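Local coordinates for zinc finger (CCCH type) motif-containing protein (Toxoplasma gondii, PDB 7NG2), which probably reads N6-methyladenosine in RNA through its YTH domain, coupling recognition of this mark to polyadenylation of transcripts, at residues A[16-21]-A[124-129]; A[57-62]-A[141-146]. All coordinates share one frame; numbering follows the deposited sequence.

Interaction 1 (A[16-21]-A[124-129])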
ATOM      1  N   PHE A  16       3.693   7.788  -0.588  1.00 12.55           N
ATOM      2  CA  PHE A  16       3.344   6.690   0.312  1.00 12.98           C
ATOM      3  C   PHE A  16       1.861   6.760   0.645  1.00 12.49           C
ATOM      4  O   PHE A  16       1.384   7.791   1.141  1.00 13.96           O
ATOM      5  CB  PHE A  16       4.130   6.812   1.622  1.00 13.49           C
ATOM      6  CG  PHE A  16       5.627   6.815   1.466  1.00 13.08           C
ATOM      7  CD1 PHE A  16       6.313   7.991   1.200  1.00 13.96           C
ATOM      8  CD2 PHE A  16       6.349   5.645   1.613  1.00 13.26           C
ATOM      9  CE1 PHE A  16       7.696   7.994   1.085  1.00 14.25           C
ATOM     10  CE2 PHE A  16       7.735   5.645   1.498  1.00 14.34           C
ATOM     11  CZ  PHE A  16       8.401   6.827   1.221  1.00 14.49           C
ATOM     12  N   PHE A  17       1.138   5.676   0.392  1.00 12.59           N
ATOM     13  CA  PHE A  17      -0.304   5.647   0.618  1.00 12.85           C
ATOM     14  C   PHE A  17      -0.652   4.443   1.476  1.00 12.17           C
ATOM     15  O   PHE A  17      -0.121   3.353   1.270  1.00 13.30           O
ATOM     16  CB  PHE A  17      -1.074   5.535  -0.706  1.00 13.32           C
ATOM     17  CG  PHE A  17      -0.865   6.706  -1.611  1.00 12.76           C
ATOM     18  CD1 PHE A  17       0.193   6.725  -2.512  1.00 13.40           C
ATOM     19  CD2 PHE A  17      -1.714   7.801  -1.558  1.00 14.43           C
ATOM     20  CE1 PHE A  17       0.400   7.807  -3.353  1.00 14.58           C
ATOM     21  CE2 PHE A  17      -1.507   8.891  -2.399  1.00 14.77           C
ATOM     22  CZ  PHE A  17      -0.445   8.890  -3.298  1.00 14.89           C
ATOM     23  N   ILE A  18      -1.548   4.646   2.442  1.00 12.59           N
ATOM     24  CA  ILE A  18      -2.081   3.554   3.258  1.00 13.12           C
ATOM     25  C   ILE A  18      -3.241   2.900   2.509  1.00 13.06           C
ATOM     26  O   ILE A  18      -4.120   3.582   1.974  1.00 14.73           O
ATOM     27  CB  ILE A  18      -2.486   4.066   4.652  1.00 15.98           C
ATOM     28  CG1 ILE A  18      -1.218   4.573   5.365  1.00 19.60           C
ATOM     29  CG2 ILE A  18      -3.180   2.968   5.472  1.00 16.54           C
ATOM     30  CD1 ILE A  18      -1.420   5.285   6.667  1.00 24.01           C
ATOM     31  N   ILE A  19      -3.217   1.573   2.440  1.00 12.90           N
ATOM     32  CA  ILE A  19      -4.256   0.775   1.800  1.00 13.17           C
ATOM     33  C   ILE A  19      -4.947  -0.029   2.887  1.00 13.72           C
ATOM     34  O   ILE A  19      -4.285  -0.717   3.668  1.00 14.51           O
ATOM     35  CB  ILE A  19      -3.634  -0.177   0.768  1.00 14.76           C
ATOM     36  CG1 ILE A  19      -3.018   0.604  -0.393  1.00 16.07           C
ATOM     37  CG2 ILE A  19      -4.665  -1.204   0.296  1.00 16.57           C
ATOM     38  CD1 ILE A  19      -4.040   1.320  -1.235  1.00 17.43           C
ATOM     39  N   LYS A  20      -6.273   0.028   2.923  1.00 13.92           N
ATOM     40  CA  LYS A  20      -7.055  -0.775   3.851  1.00 14.60           C
ATOM     41  C   LYS A  20      -7.705  -1.932   3.100  1.00 16.98           C
ATOM     42  O   LYS A  20      -8.048  -1.816   1.924  1.00 19.56           O
ATOM     43  CB  LYS A  20      -8.135   0.072   4.533  1.00 16.17           C
ATOM     44  CG  LYS A  20      -7.611   1.238   5.371  1.00 15.73           C
ATOM     45  CD  LYS A  20      -6.697   0.797   6.517  1.00 15.09           C
ATOM     46  CE  LYS A  20      -7.489   0.057   7.584  1.00 15.60           C
ATOM     47  NZ  LYS A  20      -6.644  -0.160   8.803  1.00 15.29           N
ATOM     48  N   SER A  21      -7.862  -3.059   3.781  1.00 17.44           N
ATOM     49  CA  SER A  21      -8.509  -4.216   3.182  1.00 19.25           C
ATOM     50  C   SER A  21      -9.509  -4.786   4.169  1.00 19.33           C
ATOM     51  O   SER A  21      -9.158  -5.032   5.324  1.00 18.90           O
ATOM     52  CB  SER A  21      -7.480  -5.294   2.854  1.00 20.06           C
ATOM     53  OG  SER A  21      -8.112  -6.417   2.260  1.00 22.02           O
ATOM     54  N   LEU A 124      -4.402  13.345  12.574  1.00 35.62           N
ATOM     55  CA  LEU A 124      -5.090  12.216  13.172  1.00 34.74           C
ATOM     56  C   LEU A 124      -4.100  11.088  13.446  1.00 33.85           C
ATOM     57  O   LEU A 124      -3.065  10.987  12.778  1.00 32.05           O
ATOM     58  CB  LEU A 124      -6.173  11.708  12.227  1.00 35.32           C
ATOM     59  CG  LEU A 124      -7.469  12.517  12.200  1.00 37.53           C
ATOM     60  CD1 LEU A 124      -8.372  12.028  11.080  1.00 39.86           C
ATOM     61  CD2 LEU A 124      -8.180  12.437  13.543  1.00 42.44           C
ATOM     62  N   PRO A 125      -4.392  10.236  14.429  1.00 31.16           N
ATOM     63  CA  PRO A 125      -3.525   9.083  14.679  1.00 28.92           C
ATOM     64  C   PRO A 125      -3.444   8.201  13.445  1.00 25.90           C
ATOM     65  O   PRO A 125      -4.395   8.096  12.669  1.00 24.60           O
ATOM     66  CB  PRO A 125      -4.224   8.351  15.832  1.00 32.70           C
ATOM     67  CG  PRO A 125      -5.101   9.379  16.467  1.00 35.58           C
ATOM     68  CD  PRO A 125      -5.534  10.282  15.359  1.00 34.69           C
ATOM     69  N   LEU A 126      -2.282   7.574  13.271  1.00 24.85           N
ATOM     70  CA  LEU A 126      -2.066   6.675  12.144  1.00 23.18           C
ATOM     71  C   LEU A 126      -3.145   5.604  12.071  1.00 21.88           C
ATOM     72  O   LEU A 126      -3.566   5.209  10.976  1.00 20.64           O
ATOM     73  CB  LEU A 126      -0.707   6.013  12.330  1.00 28.87           C
ATOM     74  CG  LEU A 126       0.069   5.531  11.121  1.00 28.97           C
ATOM     75  CD1 LEU A 126       0.096   6.573  10.006  1.00 26.85           C
ATOM     76  CD2 LEU A 126       1.465   5.207  11.592  1.00 28.20           C
ATOM     77  N   ARG A 127      -3.629   5.141  13.223  1.00 20.76           N
ATOM     78  CA  ARG A 127      -4.648   4.101  13.230  1.00 22.38           C
ATOM     79  C   ARG A 127      -5.942   4.547  12.563  1.00 20.65           C
ATOM     80  O   ARG A 127      -6.720   3.697  12.120  1.00 21.77           O
ATOM     81  CB  ARG A 127      -4.921   3.634  14.667  1.00 24.22           C
ATOM     82  CG  ARG A 127      -5.676   4.650  15.519  1.00 27.16           C
ATOM     83  CD  ARG A 127      -6.136   4.077  16.866  1.00 28.65           C
ATOM     84  NE  ARG A 127      -6.743   5.116  17.701  1.00 31.48           N
ATOM     85  CZ  ARG A 127      -6.050   5.996  18.417  1.00 31.71           C
ATOM     86  NH1 ARG A 127      -4.724   5.957  18.419  1.00 33.89           N
ATOM     87  NH2 ARG A 127      -6.678   6.918  19.135  1.00 36.18           N
ATOM     88  N   LYS A 128      -6.199   5.849  12.478  1.00 20.12           N
ATOM     89  CA  LYS A 128      -7.428   6.327  11.862  1.00 21.94           C
ATOM     90  C   LYS A 128      -7.288   6.539  10.360  1.00 19.85           C
ATOM     91  O   LYS A 128      -8.205   7.078   9.734  1.00 23.14           O
ATOM     92  CB  LYS A 128      -7.943   7.586  12.567  1.00 27.39           C
ATOM     93  CG  LYS A 128      -8.187   7.387  14.061  1.00 33.37           C
ATOM     94  CD  LYS A 128      -9.369   8.208  14.557  1.00 42.67           C
ATOM     95  CE  LYS A 128     -10.689   7.642  14.049  1.00 50.21           C
ATOM     96  NZ  LYS A 128     -11.176   6.507  14.887  1.00 52.16           N
ATOM     97  N   SER A 129      -6.179   6.097   9.771  1.00 17.62           N
ATOM     98  CA  SER A 129      -6.006   6.190   8.329  1.00 17.00           C
ATOM     99  C   SER A 129      -7.111   5.436   7.609  1.00 17.09           C
ATOM    100  O   SER A 129      -7.455   4.310   7.972  1.00 19.80           O
ATOM    101  CB  SER A 129      -4.668   5.572   7.930  1.00 18.47           C
ATOM    102  OG  SER A 129      -3.589   6.237   8.557  1.00 21.66           O
TER
HETATM  103  O   HOH W   1      -6.231   2.452   9.692  1.00 19.57           O
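In this YTH domain, strand 14-21 of the central mixed sheet is met on one face by the 3-10 turn 126-128 and the residue that follows it, Ser129, and the contact centres on Ile18 and Ser129. Both residues point their side chains at the opposite segment. Ile18 presents two branches: CG2 lies 3.9 Å from Ser129 CB, while CD1 reaches further, to 3.5 Å from the same CB, tighter than usual for two carbons. What carries CD1 there is an extended side chain, with chi2 at 172°. CD1 also meets Leu126 CD1 at 3.9 Å, on another side from the serine, and Leu126 in turn packs on Leu113. Isoleucine suits this place because its long branch brings CD1 to both Ser129 and Leu126, while the short branch, CG2, adds a second contact with the serine.

Serine fits its own position because its hydroxyl folds back on the turn. Ser129 OG donates to Leu126 O at 2.6 Å, 16° from the carbonyl plane, and Ser129 N donates to the same oxygen. The OG bond fixes the rotation of the hydroxyl, and the two bonds together tie Ser129 back to Leu126 O, although the hydroxyl sits against an isoleucine in a buried contact.

Lys20 works differently. Bent at chi2 and chi3, its chain passes Ser129 O, with CD 3.9 Å away, and its ammonium group goes on to Ser61 of the adjoining strand. Soon after Ser129 the chain joins the sheet itself, where Ile18 exchanges backbone bonds with Gly132 and Thr133, and Lys20 N is bonded to Asp131 OD1. One water completes the junction: it accepts from Lys20 NZ at 2.8 Å and donates its two protons to Arg127 O and Ser129 O.

Interaction 2 (A[57-62]-A[141-146])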
ATOM      1  N   LEU A  57       4.578   3.835  -3.067  1.00 12.49           N
ATOM      2  CA  LEU A  57       4.561   2.786  -2.060  1.00 12.46           C
ATOM      3  C   LEU A  57       3.177   2.676  -1.437  1.00 12.36           C
ATOM      4  O   LEU A  57       2.527   3.690  -1.154  1.00 13.19           O
ATOM      5  CB  LEU A  57       5.592   3.061  -0.962  1.00 14.15           C
ATOM      6  CG  LEU A  57       7.077   2.942  -1.323  1.00 17.37           C
ATOM      7  CD1 LEU A  57       7.368   1.672  -2.114  1.00 20.61           C
ATOM      8  CD2 LEU A  57       7.603   4.165  -2.053  1.00 18.97           C
ATOM      9  N   LEU A  58       2.728   1.434  -1.287  1.00 13.20           N
ATOM     10  CA  LEU A  58       1.426   1.101  -0.725  1.00 12.60           C
ATOM     11  C   LEU A  58       1.665   0.341   0.569  1.00 12.10           C
ATOM     12  O   LEU A  58       2.321  -0.701   0.565  1.00 13.09           O
ATOM     13  CB  LEU A  58       0.640   0.244  -1.712  1.00 13.27           C
ATOM     14  CG  LEU A  58       0.544   0.846  -3.114  1.00 16.20           C
ATOM     15  CD1 LEU A  58      -0.136  -0.153  -4.010  1.00 19.38           C
ATOM     16  CD2 LEU A  58      -0.208   2.170  -3.136  1.00 17.12           C
ATOM     17  N   LEU A  59       1.131   0.863   1.668  1.00 11.80           N
ATOM     18  CA  LEU A  59       1.360   0.322   3.008  1.00 12.69           C
ATOM     19  C   LEU A  59       0.061  -0.346   3.435  1.00 12.11           C
ATOM     20  O   LEU A  59      -0.946   0.338   3.657  1.00 12.89           O
ATOM     21  CB  LEU A  59       1.738   1.450   3.969  1.00 13.31           C
ATOM     22  CG  LEU A  59       3.172   2.010   3.851  1.00 15.14           C
ATOM     23  CD1 LEU A  59       3.520   2.599   2.473  1.00 17.05           C
ATOM     24  CD2 LEU A  59       3.434   3.039   4.953  1.00 17.21           C
ATOM     25  N   PHE A  60       0.076  -1.673   3.524  1.00 12.03           N
ATOM     26  CA  PHE A  60      -1.158  -2.446   3.652  1.00 12.61           C
ATOM     27  C   PHE A  60      -1.545  -2.651   5.108  1.00 12.83           C
ATOM     28  O   PHE A  60      -0.722  -3.082   5.922  1.00 13.40           O
ATOM     29  CB  PHE A  60      -0.988  -3.799   2.979  1.00 13.39           C
ATOM     30  CG  PHE A  60      -1.010  -3.732   1.477  1.00 14.14           C
ATOM     31  CD1 PHE A  60       0.156  -3.506   0.759  1.00 15.64           C
ATOM     32  CD2 PHE A  60      -2.201  -3.889   0.778  1.00 16.60           C
ATOM     33  CE1 PHE A  60       0.148  -3.454  -0.626  1.00 17.39           C
ATOM     34  CE2 PHE A  60      -2.215  -3.830  -0.611  1.00 17.87           C
ATOM     35  CZ  PHE A  60      -1.040  -3.605  -1.306  1.00 18.12           C
ATOM     36  N   SER A  61      -2.810  -2.377   5.418  1.00 12.94           N
ATOM     37  CA  SER A  61      -3.354  -2.523   6.767  1.00 13.46           C
ATOM     38  C   SER A  61      -4.765  -3.098   6.677  1.00 14.22           C
ATOM     39  O   SER A  61      -5.709  -2.397   6.300  1.00 15.19           O
ATOM     40  CB  SER A  61      -3.363  -1.167   7.471  1.00 14.19           C
ATOM     41  OG  SER A  61      -4.043  -1.266   8.709  1.00 16.42           O
ATOM     42  N   ALA A  62      -4.917  -4.363   7.043  1.00 15.18           N
ATOM     43  CA  ALA A  62      -6.244  -4.959   7.052  1.00 15.89           C
ATOM     44  C   ALA A  62      -7.112  -4.310   8.127  1.00 16.12           C
ATOM     45  O   ALA A  62      -6.631  -3.938   9.201  1.00 17.57           O
ATOM     46  CB  ALA A  62      -6.133  -6.460   7.315  1.00 20.32           C
ATOM     47  N   SER A 141       8.744   7.070   4.727  0.71 15.28           N
ATOM     48  CA  SER A 141      10.039   6.414   4.629  0.71 15.45           C
ATOM     49  C   SER A 141      10.364   5.655   5.910  0.71 14.70           C
ATOM     50  O   SER A 141      10.843   4.517   5.864  0.71 14.44           O
ATOM     51  CB  SER A 141      11.114   7.457   4.320  0.71 16.68           C
ATOM     52  OG  SER A 141      12.404   6.880   4.344  0.71 18.61           O
ATOM     53  N   LEU A 142      10.095   6.267   7.065  1.00 15.52           N
ATOM     54  CA  LEU A 142      10.379   5.612   8.335  1.00 15.60           C
ATOM     55  C   LEU A 142       9.485   4.399   8.562  1.00 13.13           C
ATOM     56  O   LEU A 142       9.956   3.367   9.050  1.00 13.61           O
ATOM     57  CB  LEU A 142      10.251   6.619   9.474  1.00 16.69           C
ATOM     58  CG  LEU A 142      11.489   7.516   9.608  1.00 19.90           C
ATOM     59  CD1 LEU A 142      11.266   8.592  10.647  1.00 24.75           C
ATOM     60  CD2 LEU A 142      12.703   6.670   9.946  1.00 22.87           C
ATOM     61  N   LEU A 143       8.203   4.487   8.192  1.00 13.47           N
ATOM     62  CA  LEU A 143       7.334   3.321   8.331  1.00 14.04           C
ATOM     63  C   LEU A 143       7.852   2.159   7.503  1.00 12.78           C
ATOM     64  O   LEU A 143       7.890   1.014   7.964  1.00 13.55           O
ATOM     65  CB  LEU A 143       5.903   3.667   7.918  1.00 13.86           C
ATOM     66  CG  LEU A 143       5.152   4.658   8.812  1.00 15.62           C
ATOM     67  CD1 LEU A 143       3.809   4.994   8.193  1.00 15.59           C
ATOM     68  CD2 LEU A 143       4.956   4.100  10.206  1.00 17.56           C
ATOM     69  N   CYS A 144       8.322   2.444   6.293  1.00 13.29           N
ATOM     70  CA  CYS A 144       8.834   1.379   5.442  1.00 14.19           C
ATOM     71  C   CYS A 144      10.164   0.848   5.991  1.00 13.16           C
ATOM     72  O   CYS A 144      10.400  -0.364   5.992  1.00 15.07           O
ATOM     73  CB  CYS A 144       8.975   1.914   4.017  1.00 15.13           C
ATOM     74  SG  CYS A 144       7.378   2.103   3.188  1.00 16.22           S
ATOM     75  N   THR A 145      11.017   1.736   6.522  1.00 13.82           N
ATOM     76  CA  THR A 145      12.257   1.290   7.166  1.00 14.60           C
ATOM     77  C   THR A 145      11.966   0.392   8.363  1.00 13.44           C
ATOM     78  O   THR A 145      12.533  -0.701   8.494  1.00 14.18           O
ATOM     79  CB  THR A 145      13.100   2.492   7.592  1.00 16.00           C
ATOM     80  OG1 THR A 145      13.538   3.195   6.426  1.00 16.92           O
ATOM     81  CG2 THR A 145      14.322   2.029   8.407  1.00 16.82           C
ATOM     82  N   TRP A 146      11.066   0.833   9.244  1.00 13.80           N
ATOM     83  CA  TRP A 146      10.757   0.041  10.431  1.00 14.15           C
ATOM     84  C   TRP A 146      10.132  -1.304  10.061  1.00 13.38           C
ATOM     85  O   TRP A 146      10.451  -2.331  10.673  1.00 16.02           O
ATOM     86  CB  TRP A 146       9.869   0.834  11.388  1.00 14.50           C
ATOM     87  CG  TRP A 146      10.589   2.001  11.991  1.00 14.32           C
ATOM     88  CD1 TRP A 146      11.918   2.064  12.347  1.00 15.43           C
ATOM     89  CD2 TRP A 146      10.030   3.279  12.316  1.00 15.44           C
ATOM     90  NE1 TRP A 146      12.209   3.302  12.872  1.00 17.40           N
ATOM     91  CE2 TRP A 146      11.069   4.066  12.862  1.00 16.76           C
ATOM     92  CE3 TRP A 146       8.753   3.841  12.192  1.00 16.15           C
ATOM     93  CZ2 TRP A 146      10.868   5.375  13.288  1.00 18.80           C
ATOM     94  CZ3 TRP A 146       8.558   5.145  12.618  1.00 18.58           C
ATOM     95  CH2 TRP A 146       9.610   5.898  13.155  1.00 20.13           C
TER
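Ser61 OG is gripped by both Lys20 NZ and Gly67 O, polar ties that hold strand 57-62 to its neighbours, whereas two residues earlier Leu59 makes a wholly apolar contact with Leu143 and Cys144 of the helix. The strand points Leu59 at the helix, and the fork of this leucine divides the work. Its CD2 lies 3.8 Å from Leu143 CD1 and nearly as close to Leu143 CB, the two leucine side chains crossing at about a right angle. The other methyl, Leu59 CD1, rests 4.0 Å from Cys144 SG. That sulfur is turned beside its own backbone N (chi1 -74°), which directs it toward the strand. A cysteine is suitable there, being small and only weakly polar; the forked leucine can touch two successive helix residues with the nearest CA atoms, those of Leu59 and Cys144, 7.9 Å apart. Leu58 points away from the helix. With Leu59 beneath it and Cys144 also touching Phe16 of strand 14-21 and Phe71 of strand 67-74, helix 137-149 lies over one face of three neighbouring strands, while Phe60 stacks on Trp102 and meets Ile27 of helix 24-33.

Both interactions are buried and lean on adjacent strands of one sheet, 14-21 and 55-62, bonded to each other through Phe17 O and Leu59 N. They differ in what covers the strand. Interaction 2, nearer the centre of the chain, sets a regular helix on the sheet and relies on methyl groups and a sulfur. Interaction 1 sets a short turn there, which leaves the carbonyls of Arg127 and Ser129 to bond the water that Lys20 also holds, beside the isoleucine packing. Lys20 and Ser61 connect the two contacts, and Phe16 packs against helix 137-149 at Ser141. Along the sequence their segments alternate, tying distant parts of the YTH domain together.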